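Long-range contact in tRNA(Ile2) 2-agmatinylcytidine synthetase TiaS (Archaeoglobus fulgidus, PDB 5XOB), which uses ATP to attach agmatine to the wobble cytidine of an isoleucine tRNA, forming 2-agmatinylcytidine and switching the codon read from AUG to AUA: residues D318-Y323 against K335-L341. Residues are numbered along the deposited sequence; the frame is centred on the assembly and turned at random.
Sequences DVVEVY and KIQIVEL
Two successive residues, Val339 and Glu340, share Val319 as their partner, forming a classic beta bulge in an antiparallel pairing of the OB-fold domain. Val319 O takes a bond from Val339 N at 3.0 Å, the donor tilted out of the carbonyl plane, and a weak one from Glu340 N. Val319 N donates a hydrogen bond to Glu340 O. The extra residue lets both neighbours lie against one branched side chain: Val319 CG1, anti to the backbone N (chi1 -174°), meets Val339 CB, while CG2 rests 3.6 Å from Glu340 CB. Beyond the bulge the strands pair in register: Glu321 and Gln337 exchange two nearly straight backbone bonds, both in the carbonyl plane, and a weak Tyr323 N to Lys335 O bond follows at the far end. Beta-branched residues suit the face of Val320, Val322, Ile336 and Ile338, where Ile336 brings CD1 to 3.4 Å from Val320 CG2 and alongside Val322 CG1; Phe307 and Ile311 of helix 307-313 cover Ile336. On the other face Tyr323 and Lys335 are buried, whereas Glu321, touching Arg268 and Arg270 of strand 265-273, and Gln337 are partly exposed. Lys335 is bent so that its end crosses the Tyr323 ring; its NZ forms a salt bridge with Asp249 and a hydrogen bond to Lys406 O, the off-centre cation-pi contact adding to these. With an alanine at Tyr323, Lys335 CE would probably lose the ring face it rests on, and a gap would be likely to open beside Phe393. Lys335 CE makes the CH-pi contact, 3.8 Å from the Tyr323 ring centroid and 15° off the ring normal.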
# COMPACT_ATOMS: atom_id res chain seq x y z
N ASP A 318 24.80 9.49 0.94
CA ASP A 318 24.12 8.91 -0.22
C ASP A 318 22.82 9.65 -0.48
O ASP A 318 22.04 9.85 0.45
CB ASP A 318 23.79 7.43 0.02
CG ASP A 318 24.87 6.50 -0.49
OD1 ASP A 318 25.44 6.77 -1.57
OD2 ASP A 318 25.14 5.47 0.17
N VAL A 319 22.59 10.06 -1.72
CA VAL A 319 21.34 10.73 -2.06
C VAL A 319 20.27 9.68 -2.30
O VAL A 319 20.46 8.73 -3.09
CB VAL A 319 21.45 11.65 -3.30
CG1 VAL A 319 20.15 12.42 -3.50
CG2 VAL A 319 22.62 12.61 -3.15
N VAL A 320 19.14 9.85 -1.63
CA VAL A 320 18.09 8.85 -1.59
C VAL A 320 16.71 9.52 -1.51
O VAL A 320 16.56 10.61 -0.94
CB VAL A 320 18.32 7.89 -0.40
CG1 VAL A 320 17.52 8.30 0.83
CG2 VAL A 320 18.00 6.46 -0.80
N GLU A 321 15.72 8.84 -2.08
CA GLU A 321 14.35 9.31 -2.04
C GLU A 321 13.51 8.23 -1.38
O GLU A 321 13.54 7.08 -1.81
CB GLU A 321 13.86 9.62 -3.45
CG GLU A 321 12.55 10.38 -3.50
CD GLU A 321 12.44 11.26 -4.73
OE1 GLU A 321 11.78 10.85 -5.70
OE2 GLU A 321 13.04 12.37 -4.72
N VAL A 322 12.76 8.61 -0.35
CA VAL A 322 12.04 7.63 0.48
C VAL A 322 10.52 7.75 0.37
O VAL A 322 9.97 8.85 0.19
CB VAL A 322 12.46 7.70 1.96
CG1 VAL A 322 13.91 7.29 2.11
CG2 VAL A 322 12.22 9.08 2.56
N TYR A 323 9.86 6.60 0.51
CA TYR A 323 8.41 6.49 0.37
C TYR A 323 7.83 5.78 1.59
O TYR A 323 8.19 4.63 1.86
CB TYR A 323 8.07 5.66 -0.87
CG TYR A 323 8.55 6.25 -2.18
CD1 TYR A 323 7.66 6.88 -3.04
CD2 TYR A 323 9.88 6.15 -2.57
CE1 TYR A 323 8.07 7.42 -4.24
CE2 TYR A 323 10.31 6.68 -3.77
CZ TYR A 323 9.40 7.32 -4.60
OH TYR A 323 9.82 7.85 -5.80
N LYS A 335 9.12 1.70 -0.14
CA LYS A 335 9.82 1.76 -1.41
C LYS A 335 10.99 2.71 -1.16
O LYS A 335 10.92 3.54 -0.26
CB LYS A 335 8.90 2.40 -2.44
CG LYS A 335 8.64 1.61 -3.71
CD LYS A 335 8.44 2.53 -4.90
CE LYS A 335 7.38 3.61 -4.69
NZ LYS A 335 6.00 3.10 -4.81
N ILE A 336 12.05 2.61 -1.96
CA ILE A 336 13.14 3.60 -1.90
C ILE A 336 13.90 3.71 -3.23
O ILE A 336 14.12 2.71 -3.91
CB ILE A 336 14.12 3.28 -0.75
CG1 ILE A 336 15.07 4.46 -0.51
CG2 ILE A 336 14.91 2.00 -1.02
CD1 ILE A 336 15.77 4.41 0.83
N GLN A 337 14.28 4.94 -3.59
CA GLN A 337 15.18 5.14 -4.72
C GLN A 337 16.56 5.56 -4.26
O GLN A 337 16.69 6.53 -3.51
CB GLN A 337 14.67 6.21 -5.68
CG GLN A 337 15.58 6.33 -6.90
CD GLN A 337 15.20 7.46 -7.83
OE1 GLN A 337 14.44 8.36 -7.46
NE2 GLN A 337 15.74 7.42 -9.04
N ILE A 338 17.57 4.85 -4.74
CA ILE A 338 18.95 5.30 -4.62
C ILE A 338 19.22 6.19 -5.81
O ILE A 338 19.29 5.73 -6.95
CB ILE A 338 19.96 4.14 -4.61
CG1 ILE A 338 19.95 3.46 -3.24
CG2 ILE A 338 21.37 4.65 -4.85
CD1 ILE A 338 18.68 2.73 -2.91
N VAL A 339 19.37 7.48 -5.54
CA VAL A 339 19.54 8.46 -6.59
C VAL A 339 21.02 8.53 -6.94
O VAL A 339 21.47 7.91 -7.90
CB VAL A 339 19.02 9.85 -6.17
CG1 VAL A 339 19.16 10.84 -7.32
CG2 VAL A 339 17.57 9.76 -5.71
N GLU A 340 21.77 9.28 -6.13
CA GLU A 340 23.20 9.42 -6.30
C GLU A 340 23.89 8.58 -5.24
O GLU A 340 23.59 8.69 -4.05
CB GLU A 340 23.63 10.88 -6.14
CG GLU A 340 25.08 11.13 -6.54
CD GLU A 340 25.70 12.34 -5.85
OE1 GLU A 340 26.56 12.15 -4.97
OE2 GLU A 340 25.32 13.48 -6.20
N LEU A 341 24.80 7.74 -5.70
CA LEU A 341 25.69 7.05 -4.80
C LEU A 341 26.81 7.98 -4.31
O LEU A 341 27.46 8.65 -5.10
CB LEU A 341 26.30 5.83 -5.48
CG LEU A 341 25.51 4.54 -5.25
CD1 LEU A 341 26.17 3.43 -6.04
CD2 LEU A 341 25.45 4.19 -3.77